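Local coordinates for chromosome partition protein Smc (Pyrococcus furiosus, PDB 3KTA), which probably acts in chromosome condensation and partitioning, binding and hydrolysing ATP in an ABC-type head to which this N-terminal piece belongs, at residues P2-F12 against Y79-D90; S61-A69 against R103-R111. All coordinates share one frame; numbering follows the deposited sequence.

Contact 1 of 2, residues P2-F12 against Y79-D90; sequences PYIEKLELKGF and YAEVAIYFNNED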
loop_
_atom_site.group_PDB
_atom_site.type_symbol
_atom_site.label_atom_id
_atom_site.label_comp_id
_atom_site.label_asym_id
_atom_site.label_seq_id
_atom_site.Cartn_x
_atom_site.Cartn_y
_atom_site.Cartn_z
ATOM N N PRO A 2 -14.750 -1.631 -3.843
ATOM C CA PRO A 2 -14.745 -0.164 -3.979
ATOM C C PRO A 2 -13.359 0.347 -4.352
ATOM O O PRO A 2 -12.408 -0.428 -4.355
ATOM C CB PRO A 2 -15.123 0.325 -2.575
ATOM C CG PRO A 2 -15.682 -0.887 -1.857
ATOM C CD PRO A 2 -14.956 -2.055 -2.448
ATOM N N TYR A 3 -13.248 1.627 -4.672
ATOM C CA TYR A 3 -11.922 2.210 -4.906
ATOM C C TYR A 3 -11.949 3.672 -4.548
ATOM O O TYR A 3 -13.018 4.283 -4.447
ATOM C CB TYR A 3 -11.459 2.018 -6.351
ATOM C CG TYR A 3 -12.343 2.610 -7.416
ATOM C CD1 TYR A 3 -13.363 1.853 -7.995
ATOM C CD2 TYR A 3 -12.151 3.909 -7.869
ATOM C CE1 TYR A 3 -14.171 2.383 -8.990
ATOM C CE2 TYR A 3 -12.958 4.444 -8.874
ATOM C CZ TYR A 3 -13.963 3.670 -9.419
ATOM O OH TYR A 3 -14.751 4.211 -10.411
ATOM N N ILE A 4 -10.760 4.230 -4.360
ATOM C CA ILE A 4 -10.623 5.615 -3.946
ATOM C C ILE A 4 -10.732 6.567 -5.138
ATOM O O ILE A 4 -9.969 6.472 -6.096
ATOM C CB ILE A 4 -9.282 5.845 -3.226
ATOM C CG1 ILE A 4 -9.122 4.870 -2.058
ATOM C CG2 ILE A 4 -9.164 7.318 -2.759
ATOM C CD1 ILE A 4 -7.700 4.890 -1.445
ATOM N N GLU A 5 -11.710 7.463 -5.095
ATOM C CA GLU A 5 -11.835 8.459 -6.155
ATOM C C GLU A 5 -10.894 9.626 -5.891
ATOM O O GLU A 5 -10.181 10.083 -6.789
ATOM C CB GLU A 5 -13.301 8.901 -6.295
ATOM C CG GLU A 5 -14.158 7.745 -6.764
ATOM C CD GLU A 5 -15.534 8.145 -7.217
ATOM O OE1 GLU A 5 -16.214 8.869 -6.454
ATOM O OE2 GLU A 5 -15.932 7.708 -8.326
ATOM N N LYS A 6 -10.858 10.077 -4.644
ATOM C CA LYS A 6 -9.999 11.197 -4.277
ATOM C C LYS A 6 -9.856 11.332 -2.770
ATOM O O LYS A 6 -10.663 10.784 -2.000
ATOM C CB LYS A 6 -10.544 12.516 -4.847
ATOM C CG LYS A 6 -11.900 12.936 -4.246
ATOM C CD LYS A 6 -12.357 14.266 -4.827
ATOM C CE LYS A 6 -13.700 14.672 -4.214
ATOM N NZ LYS A 6 -14.189 15.983 -4.744
ATOM N N LEU A 7 -8.823 12.073 -2.367
ATOM C CA LEU A 7 -8.660 12.583 -1.010
ATOM C C LEU A 7 -8.804 14.102 -1.001
ATOM O O LEU A 7 -8.475 14.781 -1.979
ATOM C CB LEU A 7 -7.263 12.279 -0.471
ATOM C CG LEU A 7 -6.895 10.832 -0.203
ATOM C CD1 LEU A 7 -5.390 10.713 -0.052
ATOM C CD2 LEU A 7 -7.604 10.326 1.060
ATOM N N GLU A 8 -9.284 14.625 0.115
ATOM C CA GLU A 8 -9.259 16.062 0.386
ATOM C C GLU A 8 -8.537 16.276 1.711
ATOM O O GLU A 8 -8.955 15.745 2.740
ATOM C CB GLU A 8 -10.684 16.628 0.435
ATOM C CG GLU A 8 -11.308 16.742 -0.940
ATOM C CD GLU A 8 -12.750 17.192 -0.913
ATOM O OE1 GLU A 8 -13.332 17.278 0.186
ATOM O OE2 GLU A 8 -13.299 17.420 -2.009
ATOM N N LEU A 9 -7.433 17.025 1.668
ATOM C CA LEU A 9 -6.619 17.299 2.850
ATOM C C LEU A 9 -6.750 18.764 3.239
ATOM O O LEU A 9 -6.575 19.639 2.399
ATOM C CB LEU A 9 -5.139 17.036 2.555
ATOM C CG LEU A 9 -4.645 15.586 2.590
ATOM C CD1 LEU A 9 -5.379 14.715 1.606
ATOM C CD2 LEU A 9 -3.126 15.557 2.305
ATOM N N LYS A 10 -7.018 19.021 4.511
ATOM C CA LYS A 10 -6.995 20.385 5.026
ATOM C C LYS A 10 -6.228 20.443 6.344
ATOM O O LYS A 10 -6.615 19.812 7.334
ATOM C CB LYS A 10 -8.420 20.920 5.216
ATOM C CG LYS A 10 -8.437 22.353 5.774
ATOM C CD LYS A 10 -9.838 22.860 6.054
ATOM C CE LYS A 10 -9.760 24.212 6.749
ATOM N NZ LYS A 10 -11.096 24.741 7.124
ATOM N N GLY A 11 -5.119 21.183 6.356
ATOM C CA GLY A 11 -4.319 21.319 7.557
ATOM C C GLY A 11 -3.602 20.037 7.928
ATOM O O GLY A 11 -3.236 19.819 9.090
ATOM N N PHE A 12 -3.383 19.182 6.929
ATOM C CA PHE A 12 -2.807 17.874 7.188
ATOM C C PHE A 12 -1.326 17.797 6.818
ATOM O O PHE A 12 -0.968 17.967 5.654
ATOM C CB PHE A 12 -3.583 16.776 6.449
ATOM C CG PHE A 12 -3.121 15.400 6.798
ATOM C CD1 PHE A 12 -3.613 14.759 7.917
ATOM C CD2 PHE A 12 -2.137 14.762 6.041
ATOM C CE1 PHE A 12 -3.165 13.512 8.276
ATOM C CE2 PHE A 12 -1.680 13.505 6.393
ATOM C CZ PHE A 12 -2.199 12.869 7.502
ATOM N N TYR A 79 -6.859 22.563 13.101
ATOM C CA TYR A 79 -6.990 21.110 13.203
ATOM C C TYR A 79 -6.507 20.516 11.886
ATOM O O TYR A 79 -6.240 21.250 10.946
ATOM C CB TYR A 79 -8.447 20.722 13.406
ATOM C CG TYR A 79 -9.350 21.382 12.405
ATOM C CD1 TYR A 79 -10.108 22.488 12.753
ATOM C CD2 TYR A 79 -9.425 20.921 11.097
ATOM C CE1 TYR A 79 -10.927 23.098 11.840
ATOM C CE2 TYR A 79 -10.236 21.525 10.179
ATOM C CZ TYR A 79 -10.990 22.617 10.554
ATOM O OH TYR A 79 -11.793 23.229 9.631
ATOM N N ALA A 80 -6.422 19.193 11.827
ATOM C CA ALA A 80 -6.119 18.495 10.575
ATOM C C ALA A 80 -7.339 17.686 10.155
ATOM O O ALA A 80 -7.955 17.013 10.974
ATOM C CB ALA A 80 -4.912 17.590 10.752
ATOM N N GLU A 81 -7.681 17.749 8.877
ATOM C CA GLU A 81 -8.819 16.992 8.378
ATOM C C GLU A 81 -8.524 16.282 7.059
ATOM O O GLU A 81 -7.922 16.853 6.155
ATOM C CB GLU A 81 -10.012 17.920 8.202
ATOM C CG GLU A 81 -11.238 17.258 7.603
ATOM C CD GLU A 81 -12.412 18.211 7.561
ATOM O OE1 GLU A 81 -12.969 18.507 8.637
ATOM O OE2 GLU A 81 -12.770 18.663 6.458
ATOM N N VAL A 82 -8.969 15.035 6.954
ATOM C CA VAL A 82 -8.892 14.304 5.696
ATOM C C VAL A 82 -10.267 13.750 5.366
ATOM O O VAL A 82 -10.949 13.207 6.244
ATOM C CB VAL A 82 -7.878 13.146 5.781
ATOM C CG1 VAL A 82 -7.823 12.363 4.461
ATOM C CG2 VAL A 82 -6.490 13.699 6.122
ATOM N N ALA A 83 -10.674 13.920 4.112
ATOM C CA ALA A 83 -11.858 13.248 3.598
ATOM C C ALA A 83 -11.438 12.287 2.497
ATOM O O ALA A 83 -10.619 12.627 1.639
ATOM C CB ALA A 83 -12.866 14.254 3.067
ATOM N N ILE A 84 -11.993 11.079 2.524
ATOM C CA ILE A 84 -11.713 10.101 1.491
ATOM C C ILE A 84 -13.024 9.732 0.783
ATOM O O ILE A 84 -14.052 9.497 1.436
ATOM C CB ILE A 84 -10.972 8.863 2.070
ATOM C CG1 ILE A 84 -10.515 7.933 0.936
ATOM C CG2 ILE A 84 -11.850 8.116 3.114
ATOM C CD1 ILE A 84 -9.542 6.846 1.406
ATOM N N TYR A 85 -13.002 9.753 -0.543
ATOM C CA TYR A 85 -14.204 9.485 -1.349
ATOM C C TYR A 85 -14.049 8.130 -2.041
ATOM O O TYR A 85 -13.163 7.955 -2.894
ATOM C CB TYR A 85 -14.405 10.603 -2.383
ATOM C CG TYR A 85 -14.742 11.944 -1.763
ATOM C CD1 TYR A 85 -13.794 12.655 -1.041
ATOM C CD2 TYR A 85 -16.011 12.479 -1.875
ATOM C CE1 TYR A 85 -14.096 13.881 -0.453
ATOM C CE2 TYR A 85 -16.327 13.703 -1.289
ATOM C CZ TYR A 85 -15.366 14.395 -0.578
ATOM O OH TYR A 85 -15.675 15.615 0.002
ATOM N N PHE A 86 -14.886 7.164 -1.663
ATOM C CA PHE A 86 -14.854 5.854 -2.300
ATOM C C PHE A 86 -15.954 5.721 -3.336
ATOM O O PHE A 86 -17.119 6.040 -3.072
ATOM C CB PHE A 86 -15.056 4.741 -1.279
ATOM C CG PHE A 86 -13.858 4.454 -0.438
ATOM C CD1 PHE A 86 -13.744 4.997 0.840
ATOM C CD2 PHE A 86 -12.852 3.616 -0.910
ATOM C CE1 PHE A 86 -12.638 4.719 1.636
ATOM C CE2 PHE A 86 -11.746 3.329 -0.115
ATOM C CZ PHE A 86 -11.638 3.884 1.144
ATOM N N ASN A 87 -15.604 5.199 -4.502
ATOM C CA ASN A 87 -16.630 4.682 -5.392
ATOM C C ASN A 87 -17.149 3.346 -4.848
ATOM O O ASN A 87 -16.371 2.434 -4.571
ATOM C CB ASN A 87 -16.077 4.518 -6.807
ATOM C CG ASN A 87 -17.135 4.073 -7.783
ATOM O OD1 ASN A 87 -17.662 2.975 -7.670
ATOM N ND2 ASN A 87 -17.445 4.926 -8.754
ATOM N N ASN A 88 -18.469 3.252 -4.666
ATOM C CA ASN A 88 -19.107 2.064 -4.095
ATOM C C ASN A 88 -20.168 1.520 -5.036
ATOM O O ASN A 88 -21.141 0.895 -4.595
ATOM C CB ASN A 88 -19.746 2.376 -2.728
ATOM C CG ASN A 88 -20.181 1.123 -1.976
ATOM O OD1 ASN A 88 -19.439 0.146 -1.882
ATOM N ND2 ASN A 88 -21.397 1.153 -1.426
ATOM N N GLU A 89 -19.995 1.741 -6.331
ATOM C CA GLU A 89 -20.937 1.146 -7.277
ATOM C C GLU A 89 -20.992 -0.382 -7.143
ATOM O O GLU A 89 -22.027 -1.004 -7.437
ATOM C CB GLU A 89 -20.581 1.539 -8.698
ATOM C CG GLU A 89 -20.799 2.991 -9.001
ATOM C CD GLU A 89 -20.361 3.338 -10.401
ATOM O OE1 GLU A 89 -20.689 2.570 -11.325
ATOM O OE2 GLU A 89 -19.682 4.368 -10.577
ATOM N N ASP A 90 -19.891 -0.989 -6.696
ATOM C CA ASP A 90 -19.827 -2.447 -6.534
ATOM C C ASP A 90 -20.463 -2.947 -5.237
ATOM O O ASP A 90 -20.536 -4.146 -4.994
ATOM C CB ASP A 90 -18.385 -2.959 -6.659
ATOM C CG ASP A 90 -17.465 -2.484 -5.523
ATOM O OD1 ASP A 90 -17.886 -1.714 -4.627
ATOM O OD2 ASP A 90 -16.282 -2.890 -5.538
HETATM O O HOH W 1 -10.915 17.816 4.001
HETATM O O HOH W 2 -16.142 16.922 -2.486
#
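Glu5 and Lys6 both face Tyr85, a classic beta bulge in the antiparallel pairing of strands 3-10 and 80-87 within the sheet of the SMC ATPase head. The evidence is the slipped register: Tyr85 O accepts from Glu5 N at 2.7 Å, whereas Tyr85 N donates to Lys6 O at 2.9 Å. Beyond the bulge, regular two-bond pairs join Glu8 to Ala83 and Lys10 to Glu81.

Tyr85 can be followed outward. Its CB sits beside the O and CG of Lys6, and CD1 is 3.7 Å from Lys6 CG. The ring then carries Lys6 CE over the middle of one face, 3.7 Å from the centroid and 7° off the normal, a CH-pi contact that passes into a cation-pi contact with NZ. Lys6 reaches this position with CG between its backbone N and carbonyl carbon (chi1 66°) and a fully extended chain beyond. At the tip, Tyr85 OH donates to Glu8 OE1 at 2.9 Å from above the carboxylate plane, 51° out of it. Lys6 NZ holds the other oxygen, Glu8 OE2, in a 3.2 Å salt bridge, so each carboxylate oxygen has its own partner, OE1 from across the strands and OE2 from Lys6 of the same strand. A leucine in place of Tyr85 would probably leave Glu8 OE1 without its hydroxyl donor and Lys6 CE and NZ without the ring face they lie over.

Ile4, Leu7 and Leu9 occupy the other face with Val82, Ile84 and Phe86; Ile4 CG1 lies 3.6 Å from Phe86 CE2. Helix 39-49 packs on Val82 and Ile84 there.

Where strand 3-10 begins and strand 80-87 ends, the Asn87 amide stacks almost parallel to the Tyr3 ring, with CB over the ring face, and its ND2 donates in the amide plane to Glu5 OE2 at 3.2 Å.

Contact 2 of 2, residues S61-A69 against R103-R111; sequences SRISDLIFA and RRRVYPDGR. With AP5 (bis(adenosine)-5'-pentaphosphate), chain E.
The loop that holds one adenine of bis(adenosine)-5'-pentaphosphate rests its short 3-10 segment, 63-66, and the following Ile67 on the end of strand 99-106 and on the type I turn from Tyr107 to Gly110. No hydrogen bond joins the two segments, and the 332 Å² buried between them marks a modest contact made by van der Waals packing.

Ile63 spreads its branches. CG2 meets Val106 CG2 at 3.7 Å and Gly110 O at 3.6 Å, while CG1, anti to the backbone N (chi1 -153°), approaches Arg104 NH2 at 4.1 Å. The guanidinium group is anchored elsewhere, since Arg104 NH1 donates to the carbonyls of Phe48 and Gly52 and NE to Ser112 OG. Ser64 sets its CB 3.4 Å from Pro108 O, against the backbone of the turn. Ile67 stretches its longer branch (chi2 176°) to lay CD1 on the Tyr107-Pro108 peptide, 3.6 Å from Pro108 N, with the proline CD alongside.

The backbone of the same loop serves the ligand. Ile67 O accepts from adenine N6B at 3.0 Å with an N-H...O angle of 166°, and Ala69 N donates to N1B at 3.1 Å; a bond from N6B to Asp65 O is weak. Ile67 thus meets the base with its carbonyl and the turn with its side chain. Asp65 turns its carboxylate back on the loop, where OD2 accepts from Arg62 N.

Around the contact, Leu66 and Val106 pack on Phe48 of helix 39-49, Ile67 and Val106 meet Ala80 of strand 80-87, and strand 112-116 continues the sheet beyond strand 99-106.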
loop_
_atom_site.group_PDB
_atom_site.type_symbol
_atom_site.label_atom_id
_atom_site.label_comp_id
_atom_site.label_asym_id
_atom_site.label_seq_id
_atom_site.Cartn_x
_atom_site.Cartn_y
_atom_site.Cartn_z
ATOM N N SER A 61 4.878 12.032 16.871
ATOM C CA SER A 61 5.028 11.665 18.278
ATOM C C SER A 61 3.653 11.480 18.902
ATOM O O SER A 61 3.414 10.526 19.643
ATOM C CB SER A 61 5.824 12.725 19.046
ATOM N N ARG A 62 2.752 12.406 18.601
ATOM C CA ARG A 62 1.356 12.254 18.993
ATOM C C ARG A 62 0.476 12.704 17.841
ATOM O O ARG A 62 0.935 13.392 16.931
ATOM C CB ARG A 62 1.035 13.058 20.259
ATOM C CG ARG A 62 1.095 14.557 20.065
ATOM C CD ARG A 62 2.435 15.128 20.496
ATOM N N ILE A 63 -0.792 12.322 17.884
ATOM C CA ILE A 63 -1.693 12.556 16.760
ATOM C C ILE A 63 -1.866 14.040 16.399
ATOM O O ILE A 63 -2.006 14.380 15.230
ATOM C CB ILE A 63 -3.066 11.894 17.002
ATOM C CG1 ILE A 63 -3.732 11.546 15.666
ATOM C CG2 ILE A 63 -3.941 12.779 17.887
ATOM C CD1 ILE A 63 -3.043 10.402 14.952
ATOM N N SER A 64 -1.830 14.932 17.388
ATOM C CA SER A 64 -1.963 16.361 17.106
ATOM C C SER A 64 -0.795 16.916 16.282
ATOM O O SER A 64 -0.916 17.979 15.652
ATOM C CB SER A 64 -2.125 17.162 18.403
ATOM O OG SER A 64 -1.028 16.946 19.274
ATOM N N ASP A 65 0.327 16.196 16.283
ATOM C CA ASP A 65 1.507 16.600 15.520
ATOM C C ASP A 65 1.261 16.494 14.019
ATOM O O ASP A 65 2.082 16.940 13.213
ATOM C CB ASP A 65 2.714 15.742 15.895
ATOM C CG ASP A 65 3.243 16.044 17.294
ATOM O OD1 ASP A 65 3.094 17.193 17.758
ATOM O OD2 ASP A 65 3.822 15.130 17.917
ATOM N N LEU A 66 0.129 15.900 13.649
ATOM C CA LEU A 66 -0.271 15.808 12.251
ATOM C C LEU A 66 -0.832 17.127 11.728
ATOM O O LEU A 66 -1.104 17.275 10.538
ATOM C CB LEU A 66 -1.310 14.705 12.084
ATOM C CG LEU A 66 -0.851 13.275 12.355
ATOM C CD1 LEU A 66 -2.025 12.330 12.194
ATOM C CD2 LEU A 66 0.281 12.879 11.412
ATOM N N ILE A 67 -1.045 18.082 12.626
ATOM C CA ILE A 67 -1.607 19.352 12.213
ATOM C C ILE A 67 -0.543 20.232 11.588
ATOM O O ILE A 67 0.530 20.427 12.172
ATOM C CB ILE A 67 -2.293 20.082 13.380
ATOM C CG1 ILE A 67 -3.431 19.213 13.925
ATOM C CG2 ILE A 67 -2.821 21.418 12.911
ATOM C CD1 ILE A 67 -4.116 19.802 15.164
ATOM N N PHE A 68 -0.854 20.744 10.403
ATOM C CA PHE A 68 0.039 21.625 9.667
ATOM C C PHE A 68 0.583 22.763 10.508
ATOM O O PHE A 68 -0.170 23.534 11.102
ATOM C CB PHE A 68 -0.654 22.212 8.451
ATOM C CG PHE A 68 0.165 23.241 7.740
ATOM C CD1 PHE A 68 1.331 22.878 7.071
ATOM C CD2 PHE A 68 -0.221 24.576 7.738
ATOM C CE1 PHE A 68 2.086 23.830 6.401
ATOM C CE2 PHE A 68 0.536 25.532 7.071
ATOM C CZ PHE A 68 1.690 25.157 6.411
ATOM N N ALA A 69 1.904 22.861 10.526
ATOM C CA ALA A 69 2.603 23.986 11.118
ATOM C C ALA A 69 3.819 24.209 10.232
ATOM O O ALA A 69 4.742 23.398 10.233
ATOM C CB ALA A 69 3.019 23.655 12.519
ATOM N N ARG A 103 -14.758 11.066 6.677
ATOM C CA ARG A 103 -13.963 12.235 7.039
ATOM C C ARG A 103 -13.515 12.089 8.481
ATOM O O ARG A 103 -14.283 11.633 9.327
ATOM C CB ARG A 103 -14.775 13.531 6.880
ATOM C CG ARG A 103 -14.023 14.783 7.303
ATOM C CD ARG A 103 -14.537 16.014 6.561
ATOM N NE ARG A 103 -15.967 16.231 6.757
ATOM C CZ ARG A 103 -16.480 17.110 7.615
ATOM N NH1 ARG A 103 -15.682 17.853 8.374
ATOM N NH2 ARG A 103 -17.801 17.241 7.716
ATOM N N ARG A 104 -12.269 12.469 8.748
ATOM C CA ARG A 104 -11.737 12.491 10.099
ATOM C C ARG A 104 -11.070 13.833 10.342
ATOM O O ARG A 104 -10.308 14.330 9.504
ATOM C CB ARG A 104 -10.717 11.374 10.329
ATOM C CG ARG A 104 -10.227 11.311 11.758
ATOM C CD ARG A 104 -9.090 10.312 11.918
ATOM N NE ARG A 104 -8.558 10.277 13.283
ATOM C CZ ARG A 104 -7.632 9.417 13.691
ATOM N NH1 ARG A 104 -7.136 8.526 12.836
ATOM N NH2 ARG A 104 -7.194 9.441 14.952
ATOM N N ARG A 105 -11.353 14.415 11.498
ATOM C CA ARG A 105 -10.728 15.678 11.867
ATOM C C ARG A 105 -10.092 15.502 13.241
ATOM O O ARG A 105 -10.730 14.991 14.158
ATOM C CB ARG A 105 -11.782 16.792 11.891
ATOM C CG ARG A 105 -11.263 18.143 12.328
ATOM C CD ARG A 105 -12.399 19.155 12.431
ATOM N NE ARG A 105 -12.986 19.498 11.143
ATOM C CZ ARG A 105 -13.931 20.421 10.988
ATOM N NH1 ARG A 105 -14.390 21.068 12.047
ATOM N NH2 ARG A 105 -14.424 20.688 9.787
ATOM N N VAL A 106 -8.829 15.896 13.386
ATOM C CA VAL A 106 -8.179 15.849 14.693
ATOM C C VAL A 106 -7.857 17.262 15.165
ATOM O O VAL A 106 -7.415 18.099 14.386
ATOM C CB VAL A 106 -6.881 15.010 14.678
ATOM C CG1 VAL A 106 -5.849 15.645 13.760
ATOM C CG2 VAL A 106 -6.330 14.871 16.085
ATOM N N TYR A 107 -8.078 17.512 16.452
ATOM C CA TYR A 107 -7.848 18.823 17.042
ATOM C C TYR A 107 -6.548 18.877 17.831
ATOM O O TYR A 107 -5.981 17.844 18.172
ATOM C CB TYR A 107 -9.027 19.191 17.948
ATOM C CG TYR A 107 -10.279 19.513 17.174
ATOM C CD1 TYR A 107 -11.192 18.519 16.845
ATOM C CD2 TYR A 107 -10.537 20.805 16.746
ATOM C CE1 TYR A 107 -12.338 18.818 16.129
ATOM C CE2 TYR A 107 -11.675 21.112 16.036
ATOM C CZ TYR A 107 -12.575 20.113 15.730
ATOM O OH TYR A 107 -13.711 20.426 15.019
ATOM N N PRO A 108 -6.076 20.100 18.138
ATOM C CA PRO A 108 -4.827 20.253 18.891
ATOM C C PRO A 108 -4.797 19.478 20.210
ATOM O O PRO A 108 -3.713 19.145 20.687
ATOM C CB PRO A 108 -4.759 21.760 19.136
ATOM C CG PRO A 108 -5.487 22.355 17.994
ATOM C CD PRO A 108 -6.596 21.393 17.665
ATOM N N ASP A 109 -5.955 19.175 20.790
ATOM C CA ASP A 109 -5.981 18.439 22.055
ATOM C C ASP A 109 -5.952 16.923 21.869
ATOM O O ASP A 109 -5.905 16.174 22.838
ATOM C CB ASP A 109 -7.178 18.850 22.913
ATOM C CG ASP A 109 -8.502 18.602 22.225
ATOM O OD1 ASP A 109 -8.552 17.751 21.314
ATOM O OD2 ASP A 109 -9.495 19.258 22.602
ATOM N N GLY A 110 -5.983 16.474 20.619
ATOM C CA GLY A 110 -5.814 15.062 20.325
ATOM C C GLY A 110 -7.091 14.283 20.062
ATOM O O GLY A 110 -7.036 13.096 19.724
ATOM N N ARG A 111 -8.237 14.936 20.226
ATOM C CA ARG A 111 -9.519 14.291 19.966
ATOM C C ARG A 111 -9.879 14.329 18.481
ATOM O O ARG A 111 -9.548 15.287 17.767
ATOM C CB ARG A 111 -10.636 14.922 20.807
ATOM C CG ARG A 111 -10.564 14.550 22.283
ATOM C CD ARG A 111 -11.800 15.014 23.046
ATOM N NE ARG A 111 -11.819 16.462 23.241
ATOM C CZ ARG A 111 -12.831 17.128 23.791
ATOM N NH1 ARG A 111 -13.913 16.477 24.200
ATOM N NH2 ARG A 111 -12.763 18.446 23.935
HETATM P PA AP5 E . 14.164 11.801 5.544
HETATM O O1A AP5 E . 15.190 12.854 5.179
HETATM O O2A AP5 E . 13.596 12.010 6.924
HETATM O O3A AP5 E . 12.905 11.792 4.523
HETATM P PB AP5 E . 13.046 12.012 2.956
HETATM O O1B AP5 E . 14.305 11.342 2.444
HETATM O O2B AP5 E . 12.895 13.456 2.563
HETATM O O3B AP5 E . 11.714 11.153 2.658
HETATM P PG AP5 E . 11.104 11.076 1.218
HETATM O O1G AP5 E . 12.188 11.348 0.193
HETATM O O2G AP5 E . 10.512 9.707 1.101
HETATM O O3G AP5 E . 10.108 12.304 1.217
HETATM P PD AP5 E . 8.550 12.342 0.920
HETATM O O1D AP5 E . 8.309 12.960 -0.424
HETATM O O2D AP5 E . 7.869 11.015 1.149
HETATM O O3D AP5 E . 8.133 13.429 2.039
HETATM P PE AP5 E . 7.161 13.171 3.306
HETATM O O1E AP5 E . 5.788 12.852 2.762
HETATM O O2E AP5 E . 7.765 12.194 4.248
HETATM O O5F AP5 E . 14.763 10.320 5.349
HETATM C C5F AP5 E . 15.558 9.649 6.310
HETATM C C4F AP5 E . 15.985 8.264 5.821
HETATM O O4F AP5 E . 14.879 7.381 5.902
HETATM C C3F AP5 E . 16.422 8.244 4.363
HETATM O O3F AP5 E . 17.253 7.122 4.141
HETATM C C2F AP5 E . 15.119 8.001 3.635
HETATM O O2F AP5 E . 15.322 7.352 2.398
HETATM C C1F AP5 E . 14.349 7.121 4.610
HETATM N N9A AP5 E . 12.923 7.474 4.680
HETATM C C8A AP5 E . 12.328 8.626 4.242
HETATM N N7A AP5 E . 11.010 8.559 4.528
HETATM C C5A AP5 E . 10.755 7.379 5.136
HETATM C C6A AP5 E . 9.586 6.805 5.618
HETATM N N6A AP5 E . 8.405 7.388 5.395
HETATM N N1A AP5 E . 9.647 5.562 6.196
HETATM C C2A AP5 E . 10.852 4.891 6.304
HETATM N N3A AP5 E . 12.012 5.459 5.823
HETATM C C4A AP5 E . 11.957 6.685 5.240
HETATM O O5J AP5 E . 7.126 14.678 3.866
HETATM C C5J AP5 E . 8.142 15.156 4.729
HETATM C C4J AP5 E . 7.858 16.628 4.968
HETATM O O4J AP5 E . 6.601 16.750 5.630
HETATM C C3J AP5 E . 8.912 17.252 5.888
HETATM O O3J AP5 E . 9.323 18.481 5.340
HETATM C C2J AP5 E . 8.133 17.481 7.160
HETATM O O2J AP5 E . 8.657 18.540 7.945
HETATM C C1J AP5 E . 6.732 17.739 6.626
HETATM N N9B AP5 E . 5.752 17.610 7.712
HETATM C C8B AP5 E . 5.395 16.507 8.439
HETATM N N7B AP5 E . 4.465 16.876 9.349
HETATM C C5B AP5 E . 4.239 18.205 9.202
HETATM C C6B AP5 E . 3.410 19.106 9.859
HETATM N N6B AP5 E . 2.722 18.725 10.929
HETATM N N1B AP5 E . 3.417 20.416 9.460
HETATM C C2B AP5 E . 4.224 20.866 8.437
HETATM N N3B AP5 E . 5.045 19.965 7.790
HETATM C C4B AP5 E . 5.044 18.672 8.180
#

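Overall arrangement
Contacts 1 and 2 have centres about 17 Å apart, and their segments alternate along the chain: 2-12, 61-69, 79-90, then 103-111. Strand 80-87 connects them, pairing with 3-10 on one side and 99-106 on the other in the same antiparallel sheet. They touch directly where Glu81 OE1 forms a 2.7 Å salt bridge with Arg105 NE. Helix 39-49, which starts at the ATP-binding loop, packs against residues of both contacts, and backbone hydrogen bonding joins Gly11 to Phe68. The adenine-holding loop of contact 2 is therefore attached to the sheet that contact 1 helps build, within one P-loop ATPase family region.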